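Local coordinates for flagellar basal body protein (Helicobacter pylori, PDB 5NPY) that probably assembles into the flagellar hook, the flexible joint that links the basal body rod to the filament, at residues Asp112-Lys117 against Ser539-Leu544; Thr184-Leu189 against Lys474-Phe479; Val193-Asn198 against Tyr446-Ser451; Tyr371-Glu376 against Ser402-Pro407; Glu485-Ile490 against Gly550-Gly555. All blocks are in the same frame, centred on the assembly; numbering follows the deposited sequence.

Interaction 1 (Asp112-Lys117 against Ser539-Leu544); sequences DGFSKK and SGNPIL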
# COMPACT_ATOMS: atom_id res chain seq x y z
N ASP A 112 -43.18 6.25 -8.62
CA ASP A 112 -44.59 6.21 -8.96
C ASP A 112 -45.13 4.91 -8.38
O ASP A 112 -45.34 4.82 -7.20
CB ASP A 112 -44.78 6.24 -10.46
CG ASP A 112 -43.59 5.74 -11.20
OD1 ASP A 112 -43.78 5.02 -12.18
OD2 ASP A 112 -42.48 6.00 -10.75
N GLY A 113 -44.92 3.93 -8.63
CA GLY A 113 -45.39 2.65 -8.18
C GLY A 113 -44.31 1.72 -7.70
O GLY A 113 -43.35 2.14 -7.12
N PHE A 114 -44.90 0.39 -8.52
CA PHE A 114 -43.99 -0.65 -8.10
C PHE A 114 -44.36 -1.93 -8.79
O PHE A 114 -45.48 -2.09 -9.19
CB PHE A 114 -44.14 -0.90 -6.61
CG PHE A 114 -45.52 -1.30 -6.21
CD1 PHE A 114 -45.76 -2.54 -5.69
CD2 PHE A 114 -46.57 -0.43 -6.36
CE1 PHE A 114 -47.02 -2.90 -5.33
CE2 PHE A 114 -47.83 -0.79 -6.00
CZ PHE A 114 -48.06 -2.03 -5.48
N SER A 115 -43.43 -2.87 -8.86
CA SER A 115 -43.66 -4.15 -9.50
C SER A 115 -43.49 -5.30 -8.54
O SER A 115 -42.85 -5.15 -7.54
CB SER A 115 -42.72 -4.31 -10.64
OG SER A 115 -43.21 -3.61 -11.74
N LYS A 116 -44.04 -6.46 -8.88
CA LYS A 116 -43.98 -7.59 -7.99
C LYS A 116 -44.07 -8.96 -8.63
O LYS A 116 -44.48 -9.07 -9.76
CB LYS A 116 -45.17 -7.48 -7.08
CG LYS A 116 -44.92 -7.81 -5.65
CD LYS A 116 -45.91 -7.05 -4.79
CE LYS A 116 -47.09 -7.91 -4.36
NZ LYS A 116 -47.56 -8.90 -5.36
N LYS A 117 -43.70 -10.01 -7.90
CA LYS A 117 -43.86 -11.38 -8.37
C LYS A 117 -45.09 -12.14 -7.90
O LYS A 117 -45.94 -12.53 -8.70
CB LYS A 117 -42.75 -12.28 -7.85
CG LYS A 117 -42.03 -11.74 -6.64
CD LYS A 117 -42.14 -12.63 -5.42
CE LYS A 117 -42.42 -11.84 -4.16
NZ LYS A 117 -42.47 -10.39 -4.37
N SER A 539 -53.60 2.89 0.34
CA SER A 539 -52.58 3.35 1.27
C SER A 539 -51.56 4.26 0.60
O SER A 539 -50.58 4.65 1.23
CB SER A 539 -51.88 2.15 1.91
OG SER A 539 -51.33 1.30 0.91
N GLY A 540 -51.78 4.60 -0.67
CA GLY A 540 -50.74 5.20 -1.47
C GLY A 540 -49.73 4.15 -1.88
O GLY A 540 -49.77 3.02 -1.38
N ASN A 541 -48.82 4.50 -2.78
CA ASN A 541 -47.77 3.57 -3.19
C ASN A 541 -46.72 3.44 -2.09
O ASN A 541 -46.54 4.35 -1.28
CB ASN A 541 -47.12 4.05 -4.48
CG ASN A 541 -47.99 3.85 -5.68
OD1 ASN A 541 -48.79 2.92 -5.72
ND2 ASN A 541 -47.86 4.73 -6.67
N PRO A 542 -46.01 2.31 -2.05
CA PRO A 542 -45.06 2.10 -0.96
C PRO A 542 -43.86 3.01 -1.12
O PRO A 542 -43.36 3.21 -2.23
CB PRO A 542 -44.67 0.62 -1.11
CG PRO A 542 -44.83 0.36 -2.57
CD PRO A 542 -46.02 1.18 -2.99
N ILE A 543 -43.43 3.58 -0.01
CA ILE A 543 -42.31 4.52 0.01
C ILE A 543 -41.09 3.78 0.53
O ILE A 543 -41.09 3.29 1.67
CB ILE A 543 -42.64 5.75 0.87
CG1 ILE A 543 -44.00 6.32 0.49
CG2 ILE A 543 -41.54 6.80 0.73
CD1 ILE A 543 -44.61 7.21 1.57
N LEU A 544 -40.06 3.67 -0.32
CA LEU A 544 -38.81 3.03 0.07
C LEU A 544 -38.30 3.64 1.37
O LEU A 544 -38.27 4.87 1.51
CB LEU A 544 -37.77 3.18 -1.04
CG LEU A 544 -36.69 2.11 -1.22
CD1 LEU A 544 -37.32 0.81 -1.64
CD2 LEU A 544 -35.68 2.57 -2.26

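Interaction 2 (Thr184-Leu189 against Lys474-Phe479); sequences TYQPVL and KPRGIF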
# COMPACT_ATOMS: atom_id res chain seq x y z
N THR A 184 -17.84 -19.20 5.99
CA THR A 184 -16.42 -18.89 5.91
C THR A 184 -16.22 -17.70 4.98
O THR A 184 -17.11 -17.29 4.23
CB THR A 184 -15.60 -20.09 5.42
OG1 THR A 184 -16.09 -20.55 4.15
CG2 THR A 184 -15.65 -21.23 6.45
N TYR A 185 -15.03 -17.11 5.07
CA TYR A 185 -14.61 -16.03 4.19
C TYR A 185 -13.59 -16.58 3.21
O TYR A 185 -12.51 -17.01 3.62
CB TYR A 185 -13.99 -14.89 5.00
CG TYR A 185 -13.67 -13.68 4.16
CD1 TYR A 185 -14.58 -12.64 4.06
CD2 TYR A 185 -12.47 -13.58 3.48
CE1 TYR A 185 -14.30 -11.53 3.31
CE2 TYR A 185 -12.19 -12.47 2.71
CZ TYR A 185 -13.11 -11.45 2.63
OH TYR A 185 -12.85 -10.34 1.88
N GLN A 186 -13.92 -16.57 1.92
CA GLN A 186 -12.99 -17.14 0.95
C GLN A 186 -11.78 -16.22 0.84
O GLN A 186 -11.93 -14.99 0.76
CB GLN A 186 -13.62 -17.37 -0.42
CG GLN A 186 -14.64 -18.52 -0.49
CD GLN A 186 -14.06 -19.91 -0.25
OE1 GLN A 186 -13.07 -20.08 0.48
NE2 GLN A 186 -14.69 -20.92 -0.84
N PRO A 187 -10.56 -16.76 0.86
CA PRO A 187 -9.39 -15.91 0.64
C PRO A 187 -9.35 -15.42 -0.80
O PRO A 187 -10.06 -15.91 -1.68
CB PRO A 187 -8.21 -16.85 0.96
CG PRO A 187 -8.76 -18.23 0.76
CD PRO A 187 -10.19 -18.15 1.18
N VAL A 188 -8.54 -14.38 -1.00
CA VAL A 188 -8.37 -13.73 -2.30
C VAL A 188 -6.89 -13.67 -2.64
O VAL A 188 -6.06 -13.31 -1.80
CB VAL A 188 -8.99 -12.32 -2.32
CG1 VAL A 188 -8.91 -11.71 -3.73
CG2 VAL A 188 -10.42 -12.35 -1.84
N LEU A 189 -6.56 -14.01 -3.88
CA LEU A 189 -5.18 -13.89 -4.34
C LEU A 189 -4.81 -12.42 -4.53
O LEU A 189 -5.57 -11.65 -5.12
CB LEU A 189 -4.99 -14.66 -5.64
CG LEU A 189 -3.67 -14.44 -6.39
CD1 LEU A 189 -2.50 -14.82 -5.50
CD2 LEU A 189 -3.65 -15.25 -7.69
N LYS A 474 -6.71 -11.31 0.32
CA LYS A 474 -7.40 -11.49 1.61
C LYS A 474 -7.08 -12.88 2.14
O LYS A 474 -6.99 -13.83 1.35
CB LYS A 474 -8.93 -11.35 1.52
CG LYS A 474 -9.45 -10.10 0.82
CD LYS A 474 -9.72 -8.97 1.78
CE LYS A 474 -9.66 -7.62 1.05
NZ LYS A 474 -8.24 -7.17 0.82
N PRO A 475 -6.92 -13.03 3.45
CA PRO A 475 -6.71 -14.36 4.03
C PRO A 475 -8.02 -15.06 4.40
O PRO A 475 -9.09 -14.45 4.53
CB PRO A 475 -5.88 -14.07 5.28
CG PRO A 475 -6.31 -12.68 5.68
CD PRO A 475 -6.68 -11.95 4.42
N ARG A 476 -7.91 -16.38 4.55
CA ARG A 476 -9.00 -17.20 5.05
C ARG A 476 -9.54 -16.63 6.37
O ARG A 476 -8.80 -16.06 7.17
CB ARG A 476 -8.48 -18.64 5.24
CG ARG A 476 -9.54 -19.73 5.26
CD ARG A 476 -9.64 -20.47 3.93
NE ARG A 476 -11.00 -20.95 3.69
CZ ARG A 476 -11.38 -21.66 2.63
NH1 ARG A 476 -10.49 -22.01 1.70
NH2 ARG A 476 -12.65 -22.04 2.51
N GLY A 477 -10.85 -16.76 6.58
CA GLY A 477 -11.44 -16.35 7.84
C GLY A 477 -12.64 -17.19 8.21
O GLY A 477 -13.31 -17.79 7.35
N ILE A 478 -12.92 -17.24 9.52
CA ILE A 478 -14.13 -17.88 10.04
C ILE A 478 -15.08 -16.78 10.47
O ILE A 478 -14.66 -15.68 10.84
CB ILE A 478 -13.84 -18.84 11.22
CG1 ILE A 478 -13.24 -18.07 12.40
CG2 ILE A 478 -12.93 -19.97 10.77
CD1 ILE A 478 -13.89 -18.28 13.74
N PHE A 479 -16.38 -17.08 10.44
CA PHE A 479 -17.36 -16.11 10.93
C PHE A 479 -17.12 -15.83 12.41
O PHE A 479 -16.82 -16.74 13.19
CB PHE A 479 -18.79 -16.61 10.72
CG PHE A 479 -19.82 -15.71 11.36
CD1 PHE A 479 -20.18 -14.51 10.76
CD2 PHE A 479 -20.41 -16.06 12.56
CE1 PHE A 479 -21.11 -13.67 11.35
CE2 PHE A 479 -21.35 -15.22 13.16
CZ PHE A 479 -21.70 -14.03 12.55

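Interaction 3 (Val193-Asn198 against Tyr446-Ser451); sequences VGISVN and YSLDKS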
# COMPACT_ATOMS: atom_id res chain seq x y z
N VAL A 193 -0.73 -4.53 -5.61
CA VAL A 193 -0.22 -3.95 -4.37
C VAL A 193 0.30 -2.54 -4.65
O VAL A 193 1.14 -2.35 -5.54
CB VAL A 193 0.89 -4.83 -3.76
CG1 VAL A 193 1.47 -4.18 -2.49
CG2 VAL A 193 0.36 -6.24 -3.49
N GLY A 194 -0.22 -1.57 -3.90
CA GLY A 194 0.25 -0.19 -3.95
C GLY A 194 0.64 0.32 -2.57
O GLY A 194 -0.19 0.35 -1.65
N ILE A 195 1.89 0.70 -2.38
CA ILE A 195 2.34 1.15 -1.07
C ILE A 195 2.64 2.64 -1.11
O ILE A 195 3.06 3.20 -2.13
CB ILE A 195 3.58 0.39 -0.53
CG1 ILE A 195 4.79 0.59 -1.45
CG2 ILE A 195 3.24 -1.09 -0.30
CD1 ILE A 195 6.10 0.07 -0.89
N SER A 196 2.37 3.30 0.00
CA SER A 196 2.84 4.65 0.25
C SER A 196 3.94 4.53 1.30
O SER A 196 3.71 3.98 2.38
CB SER A 196 1.71 5.57 0.72
OG SER A 196 0.77 4.94 1.58
N VAL A 197 5.13 5.01 0.95
CA VAL A 197 6.31 4.98 1.80
C VAL A 197 6.99 6.34 1.71
O VAL A 197 7.06 6.95 0.64
CB VAL A 197 7.28 3.85 1.39
CG1 VAL A 197 7.73 3.98 -0.09
CG2 VAL A 197 8.48 3.82 2.26
N ASN A 198 7.48 6.82 2.84
CA ASN A 198 8.33 7.99 2.83
C ASN A 198 9.76 7.50 2.95
O ASN A 198 10.04 6.59 3.74
CB ASN A 198 7.97 8.94 3.97
CG ASN A 198 8.81 10.18 3.94
OD1 ASN A 198 8.53 11.08 3.14
ND2 ASN A 198 9.79 10.27 4.82
N TYR A 446 2.84 -4.34 -8.93
CA TYR A 446 3.35 -3.70 -7.72
C TYR A 446 3.70 -2.24 -8.02
O TYR A 446 4.47 -1.97 -8.95
CB TYR A 446 4.59 -4.44 -7.21
CG TYR A 446 5.19 -3.99 -5.88
CD1 TYR A 446 6.51 -4.23 -5.60
CD2 TYR A 446 4.42 -3.42 -4.88
CE1 TYR A 446 7.08 -3.85 -4.42
CE2 TYR A 446 4.98 -3.06 -3.67
CZ TYR A 446 6.32 -3.28 -3.45
OH TYR A 446 6.92 -2.93 -2.27
N SER A 447 3.11 -1.32 -7.26
CA SER A 447 3.34 0.12 -7.43
C SER A 447 3.92 0.71 -6.15
O SER A 447 3.34 0.57 -5.06
CB SER A 447 2.05 0.88 -7.79
OG SER A 447 1.49 0.43 -9.02
N LEU A 448 5.06 1.37 -6.29
CA LEU A 448 5.79 1.91 -5.15
C LEU A 448 5.35 3.32 -4.76
O LEU A 448 5.91 3.87 -3.81
CB LEU A 448 7.28 1.92 -5.46
CG LEU A 448 7.86 0.51 -5.63
CD1 LEU A 448 9.27 0.60 -6.16
CD2 LEU A 448 7.82 -0.31 -4.31
N ASP A 449 4.39 3.93 -5.45
CA ASP A 449 4.34 5.38 -5.45
C ASP A 449 3.13 5.96 -4.75
O ASP A 449 3.10 7.17 -4.51
CB ASP A 449 4.39 5.94 -6.89
CG ASP A 449 3.19 5.54 -7.73
OD1 ASP A 449 2.76 6.37 -8.55
OD2 ASP A 449 2.70 4.40 -7.56
N LYS A 450 2.13 5.14 -4.43
CA LYS A 450 0.97 5.56 -3.65
C LYS A 450 0.14 4.32 -3.34
O LYS A 450 0.24 3.29 -4.03
CB LYS A 450 0.10 6.59 -4.38
CG LYS A 450 -0.70 5.98 -5.56
CD LYS A 450 -1.48 7.09 -6.31
CE LYS A 450 -2.30 6.54 -7.47
NZ LYS A 450 -1.43 6.09 -8.59
N SER A 451 -0.70 4.46 -2.31
CA SER A 451 -1.74 3.52 -1.91
C SER A 451 -3.08 4.23 -2.05
O SER A 451 -3.17 5.32 -2.64
CB SER A 451 -1.51 3.06 -0.46
OG SER A 451 -1.58 4.18 0.42
O HOH W 1 -0.37 -1.90 -8.21

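Interaction 4 (Tyr371-Glu376 against Ser402-Pro407); sequences YLLQSE and SYIVDP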
# COMPACT_ATOMS: atom_id res chain seq x y z
N TYR A 371 2.51 -14.69 2.17
CA TYR A 371 3.85 -14.46 1.66
C TYR A 371 4.21 -13.00 1.93
O TYR A 371 3.35 -12.18 2.28
CB TYR A 371 3.93 -14.78 0.17
CG TYR A 371 3.87 -16.26 -0.14
CD1 TYR A 371 5.02 -16.96 -0.44
CD2 TYR A 371 2.66 -16.95 -0.12
CE1 TYR A 371 4.98 -18.32 -0.73
CE2 TYR A 371 2.61 -18.31 -0.40
CZ TYR A 371 3.78 -18.99 -0.71
OH TYR A 371 3.76 -20.34 -0.99
N LEU A 372 5.49 -12.67 1.80
CA LEU A 372 6.00 -11.37 2.24
C LEU A 372 6.60 -10.61 1.05
O LEU A 372 7.65 -11.00 0.53
CB LEU A 372 7.02 -11.56 3.36
CG LEU A 372 6.53 -12.18 4.68
CD1 LEU A 372 7.73 -12.42 5.59
CD2 LEU A 372 5.47 -11.32 5.42
N LEU A 373 5.94 -9.54 0.62
CA LEU A 373 6.43 -8.74 -0.50
C LEU A 373 7.44 -7.74 0.05
O LEU A 373 7.08 -6.75 0.72
CB LEU A 373 5.26 -8.07 -1.23
CG LEU A 373 5.57 -7.09 -2.39
CD1 LEU A 373 6.72 -7.58 -3.20
CD2 LEU A 373 4.41 -6.88 -3.32
N GLN A 374 8.73 -8.00 -0.18
CA GLN A 374 9.79 -7.20 0.42
C GLN A 374 10.42 -6.28 -0.62
O GLN A 374 10.44 -6.57 -1.82
CB GLN A 374 10.85 -8.08 1.06
CG GLN A 374 10.29 -8.86 2.25
CD GLN A 374 11.33 -9.56 3.09
OE1 GLN A 374 12.53 -9.50 2.81
NE2 GLN A 374 10.87 -10.24 4.14
N SER A 375 10.87 -5.12 -0.12
CA SER A 375 11.54 -4.11 -0.93
C SER A 375 12.69 -3.57 -0.12
O SER A 375 12.51 -3.22 1.04
CB SER A 375 10.62 -2.95 -1.30
OG SER A 375 9.74 -3.30 -2.33
N GLU A 376 13.85 -3.47 -0.76
CA GLU A 376 15.01 -2.79 -0.20
C GLU A 376 15.40 -1.63 -1.10
O GLU A 376 15.41 -1.76 -2.33
CB GLU A 376 16.15 -3.76 -0.06
CG GLU A 376 15.78 -5.09 0.57
CD GLU A 376 17.03 -5.90 0.81
OE1 GLU A 376 17.24 -6.91 0.12
OE2 GLU A 376 17.85 -5.47 1.64
N SER A 402 12.97 -5.55 -5.38
CA SER A 402 11.76 -6.14 -4.82
C SER A 402 11.63 -7.63 -5.16
O SER A 402 11.95 -8.06 -6.28
CB SER A 402 10.51 -5.40 -5.29
OG SER A 402 10.57 -4.01 -5.05
N TYR A 403 11.10 -8.40 -4.21
CA TYR A 403 10.95 -9.85 -4.33
C TYR A 403 9.97 -10.31 -3.27
O TYR A 403 9.56 -9.55 -2.38
CB TYR A 403 12.30 -10.57 -4.18
CG TYR A 403 13.07 -10.09 -2.96
CD1 TYR A 403 12.92 -10.74 -1.73
CD2 TYR A 403 13.91 -8.98 -3.02
CE1 TYR A 403 13.60 -10.30 -0.60
CE2 TYR A 403 14.59 -8.53 -1.88
CZ TYR A 403 14.42 -9.21 -0.67
OH TYR A 403 15.07 -8.80 0.46
N ILE A 404 9.59 -11.60 -3.36
CA ILE A 404 8.60 -12.22 -2.48
C ILE A 404 9.27 -13.36 -1.72
O ILE A 404 9.87 -14.25 -2.32
CB ILE A 404 7.40 -12.74 -3.28
CG1 ILE A 404 6.69 -11.59 -3.98
CG2 ILE A 404 6.45 -13.50 -2.37
CD1 ILE A 404 5.55 -12.05 -4.86
N VAL A 405 9.15 -13.35 -0.39
CA VAL A 405 9.78 -14.38 0.42
C VAL A 405 8.69 -15.23 1.07
O VAL A 405 7.64 -14.72 1.46
CB VAL A 405 10.76 -13.82 1.47
CG1 VAL A 405 11.09 -12.37 1.18
CG2 VAL A 405 10.26 -14.02 2.90
N ASP A 406 8.94 -16.52 1.13
CA ASP A 406 8.11 -17.41 1.92
C ASP A 406 8.45 -17.22 3.39
O ASP A 406 9.59 -17.49 3.79
CB ASP A 406 8.35 -18.86 1.49
CG ASP A 406 7.50 -19.86 2.28
OD1 ASP A 406 6.54 -19.46 2.96
OD2 ASP A 406 7.80 -21.06 2.18
N PRO A 407 7.52 -16.73 4.22
CA PRO A 407 7.84 -16.59 5.65
C PRO A 407 8.14 -17.91 6.32
O PRO A 407 8.78 -17.92 7.37
CB PRO A 407 6.57 -15.95 6.23
CG PRO A 407 5.48 -16.42 5.33
CD PRO A 407 6.09 -16.52 3.94

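Interaction 5 (Glu485-Ile490 against Gly550-Gly555); sequences EENGVI and GKLKFG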
# COMPACT_ATOMS: atom_id res chain seq x y z
N GLU A 485 -27.02 -2.55 12.10
CA GLU A 485 -27.05 -1.15 12.48
C GLU A 485 -28.48 -0.66 12.66
O GLU A 485 -29.46 -1.31 12.27
CB GLU A 485 -26.35 -0.29 11.42
CG GLU A 485 -24.85 -0.31 11.55
CD GLU A 485 -24.42 -0.18 13.00
OE1 GLU A 485 -24.71 0.87 13.61
OE2 GLU A 485 -23.80 -1.13 13.52
N GLU A 486 -28.60 0.53 13.24
CA GLU A 486 -29.91 1.16 13.39
C GLU A 486 -30.55 1.49 12.04
O GLU A 486 -31.74 1.86 12.01
CB GLU A 486 -29.79 2.42 14.25
CG GLU A 486 -29.39 2.17 15.69
CD GLU A 486 -29.68 3.35 16.61
OE1 GLU A 486 -29.98 3.12 17.80
OE2 GLU A 486 -29.63 4.50 16.13
N ASN A 487 -29.82 1.35 10.94
CA ASN A 487 -30.36 1.50 9.60
C ASN A 487 -30.72 0.17 8.96
O ASN A 487 -31.05 0.14 7.77
CB ASN A 487 -29.38 2.25 8.71
CG ASN A 487 -29.50 3.74 8.87
OD1 ASN A 487 -29.07 4.49 8.00
ND2 ASN A 487 -30.12 4.18 9.96
N GLY A 488 -30.67 -0.93 9.70
CA GLY A 488 -30.98 -2.23 9.14
C GLY A 488 -29.87 -2.84 8.33
O GLY A 488 -30.04 -3.96 7.83
N VAL A 489 -28.73 -2.17 8.20
CA VAL A 489 -27.63 -2.70 7.41
C VAL A 489 -26.96 -3.83 8.17
O VAL A 489 -26.59 -3.68 9.34
CB VAL A 489 -26.64 -1.57 7.05
CG1 VAL A 489 -25.43 -2.14 6.32
CG2 VAL A 489 -27.34 -0.52 6.20
N ILE A 490 -26.79 -4.97 7.50
CA ILE A 490 -26.34 -6.21 8.12
C ILE A 490 -24.92 -6.50 7.64
O ILE A 490 -24.70 -6.74 6.44
CB ILE A 490 -27.28 -7.38 7.77
CG1 ILE A 490 -28.72 -7.04 8.18
CG2 ILE A 490 -26.77 -8.71 8.38
CD1 ILE A 490 -29.72 -8.11 7.82
N GLY A 550 -28.99 6.28 1.87
CA GLY A 550 -29.05 5.00 2.51
C GLY A 550 -29.38 5.16 3.98
O GLY A 550 -29.05 4.32 4.77
N LYS A 551 -30.01 6.27 4.34
CA LYS A 551 -30.37 6.53 5.69
C LYS A 551 -31.86 6.39 5.74
O LYS A 551 -32.56 6.93 4.92
CB LYS A 551 -29.96 7.94 6.07
CG LYS A 551 -30.26 8.33 7.51
CD LYS A 551 -29.73 9.72 7.85
CE LYS A 551 -30.20 10.77 6.87
NZ LYS A 551 -29.10 11.63 6.40
N LEU A 552 -32.35 5.64 6.71
CA LEU A 552 -33.76 5.42 6.83
C LEU A 552 -34.40 6.76 7.10
O LEU A 552 -33.92 7.52 7.91
CB LEU A 552 -34.04 4.43 7.95
CG LEU A 552 -33.83 2.96 7.64
CD1 LEU A 552 -33.73 2.15 8.86
CD2 LEU A 552 -34.92 2.47 6.81
N LYS A 553 -35.50 7.03 6.45
CA LYS A 553 -36.14 8.32 6.60
C LYS A 553 -37.11 8.52 7.74
O LYS A 553 -37.20 9.58 8.27
CB LYS A 553 -36.84 8.68 5.33
CG LYS A 553 -35.95 8.87 4.19
CD LYS A 553 -36.76 9.12 2.97
CE LYS A 553 -37.21 7.86 2.36
NZ LYS A 553 -38.19 8.08 1.31
N PHE A 554 -37.82 7.48 8.10
CA PHE A 554 -38.86 7.56 9.08
C PHE A 554 -38.70 6.78 10.36
O PHE A 554 -39.58 6.78 11.19
CB PHE A 554 -40.15 7.13 8.40
CG PHE A 554 -40.27 7.62 6.99
CD1 PHE A 554 -40.32 8.95 6.73
CD2 PHE A 554 -40.31 6.75 5.94
CE1 PHE A 554 -40.41 9.41 5.44
CE2 PHE A 554 -40.41 7.19 4.65
CZ PHE A 554 -40.47 8.53 4.40
N GLY A 555 -37.58 6.11 10.54
CA GLY A 555 -37.42 5.35 11.75
C GLY A 555 -36.04 4.82 11.95
O GLY A 555 -35.10 5.27 11.35

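Interaction 1 (Asp112-Lys117 against Ser539-Leu544)
Phe114 and Asn541 are brought together by their first torsions: CG of Phe114 stands between its backbone N and carbonyl carbon (chi1 59°), while CG of Asn541 is anti to its own carbonyl carbon and beside the backbone N (chi1 -73°). The phenyl ring packs against Pro542, whose CD lies 3.8 Å from Phe114 CD2. This methylene sits over one face of the ring, displaced toward the rim, in a CH-pi contact with CD 4.1 Å from the centroid. The pyrrolidine and the phenyl side chain cross at about a right angle. Asn541 approaches obliquely, with OD1 3.8 Å from Phe114 CE2 and the amide plane 62° from that of the ring. Its other branch reaches across to the backbone: ND2 lies 3.6 Å from Gly113 CA and is modelled 2.6 Å from Asp112 O, a spacing that is doubtful where the backbone is poorly shaped. Met526 also touches Phe114, and Ile109 of strand 107-109 touches Pro542. The contact is shallow and close to the surface. It seats the loop leading into strand 543-544 against the start of strand 114-116, joining early and late parts of the chain as is characteristic of the D1 domain of hook proteins.

Interaction 2 (Thr184-Leu189 against Lys474-Phe479)
Tyr185 and Lys474 form the close-packed side of this antiparallel pairing. CG of Tyr185 is anti to the backbone N (chi1 -174°), and the ring beyond it meets Lys474, whose CB lies at the edge, 3.6 Å from CE2. The aliphatic chain continues past the phenol, bringing Lys474 CD within 3.4 Å of Tyr185 OH, while Val188 CG2 lies alongside Lys474 CG at 3.6 Å. The backbones clamp both ends of the contact. Tyr185 N donates to Gly477 O at 2.9 Å, with a weak return bond from Gly477 N. Further along, Val188 and Lys474 exchange a reciprocal pair, Val188 N to Lys474 O and Lys474 N to Val188 O. Pro187 falls between the two pairs.

The other side is looser and borders solvent. Here the Arg476 chain bends back so that Pro187 CD and Gln186 OE1 lie over the same face of its guanidinium. OE1 is 2.9 Å from Arg476 NH2, yet the angle is too poor for a hydrogen bond, and the amide and guanidinium planes stand 68° apart.

Strand 184-185 lies between strand 156-157, its parallel neighbour, and the antiparallel strand 477-484. Phe494 packs edge-to-face with Tyr185, and Asn496 ND2 binds Pro475 O, tying the pairing to strand 489-494 and the turn after it.

Interaction 3 (Val193-Asn198 against Tyr446-Ser451)
Ile195 CD1 is the apolar centre, reaching 3.8 Å from Leu448 CD2 and 4.2 Å from Tyr446 CZ. Its CG1 stands between the backbone N and carbonyl carbon (chi1 62°), which starts the branch toward these partners; the Ile195 and Leu448 side chains run side by side in the same direction. Val193 CG1 extends the patch, 3.9 Å from Tyr446 CD2, and the phenol itself is held by Ser375 OG. Outward from this patch the backbones pair in parallel. Val193 O accepts from Ser447 N at 2.8 Å, and Ser447 O accepts from Ile195 N at 3.0 Å. A water at the margin gives a hydrogen to Val193 O and bonds Ser447 OG. Farther out, Ser196 OG and Ser451 OG are hydrogen-bonded at 2.7 Å, either being the possible donor, although the place of Ser451 OG is less sure. Strand 192-198 lies between strand 442-447 and the antiparallel strand 465-471, while Ile195 and Val197 pack on strands 346-364 and 370-381 of the adjacent sheet.

Interaction 4 (Tyr371-Glu376 against Ser402-Pro407)
Consecutive antiparallel strands of a beta sheet, 370-381 and 396-406, meet here, with Leu372 facing Val405 and Gln374 facing Tyr403 as hydrogen-bonded pairs. Each pair exchanges two backbone bonds; the shortest runs from Gln374 N to Tyr403 O, 2.8 Å. On the face carrying Leu372, Gln374, Tyr403 and Val405, Leu372 CD1 is wedged against Pro407 CB (3.8 Å) and Val405 CG2 (4.0 Å). Gln374 extends at about a right angle across Val405, where its CD presses on CG1 at 3.4 Å. Val405 chi1 is -14°, nearly eclipsed, so the fit is tight and strained if the model is correct there. The Tyr403 ring has Gln374 O over one face. Glu376 OE1 lies in the ring plane at its edge and accepts from Tyr403 OH at 2.9 Å; the hydroxyl comes from above the carboxylate, 50° out of its plane. On the opposite face Ser375 OG and Ser402 OG are hydrogen-bonded at 2.9 Å; farther along that face Leu373 CD1 packs on Ile404 CG1 (4.1 Å). Ser375 OG also bonds Tyr446 OH, so this buried pair of hydroxyls is drawn into a short polar chain. The second oxygen of Glu376 is bonded to Tyr356 OH. Phenols at both carboxylate oxygens would be expected to favour the ionised form of Glu376 and to fix its rotation.

Interaction 5 (Glu485-Ile490 against Gly550-Gly555)
The flat amide of Asn487 meets the backbone of Gly550-Leu552, with its CG 4.0 Å from Leu552 N. One tip of the amide points to Gly550 O and Lys551 CA; which of its two tips carries the nitrogen is uncertain, and a turned amide could donate to that carbonyl. Leu552 supplies the apolar half of the contact: its CD1 rests 3.5 Å from Asn487 CA, and it also lies 3.7 Å from Glu486 O. Arg504 bridges the two segments, giving weak hydrogen bonds to Asn487 O and Gly550 O. On the far side of Leu552, Lys553 CB covers the centre of one face of the Phe554 ring, 3.6 Å above its plane. A bond from Gly488 N to Glu485 O closes a type I beta turn; with Glu485 N bonded to Val489 O and Gly488 at positive phi, this is a type I turn with a G1 beta bulge, a common tip of a beta hairpin, here of strands 477-484 and 489-494, covered by the loop that leads into strand 555-559.

Overall arrangement
The contacts lie along an elongated chain, with one pair toward one end, another nearer the middle, and interaction 2 between them. Interactions 1 and 5, with centres 19 Å apart, touch through Lys553, whose NZ makes a weak hydrogen bond to Leu544 O, and through Phe554 against Ile543. Interactions 3 and 4 have centres 14 Å apart and join two sheets, Tyr446 CD2 packing on Leu373 CD2. The centre of interaction 2 is about 24 Å from that of interaction 3 and 28 Å from that of interaction 5, and its first segment leads on to strand 192-198. The bound tris-hydroxymethyl-methyl-ammonium is nearer interactions 3 and 4, about 12 Å from the Leu448 side chain and 14 Å from that of Glu376.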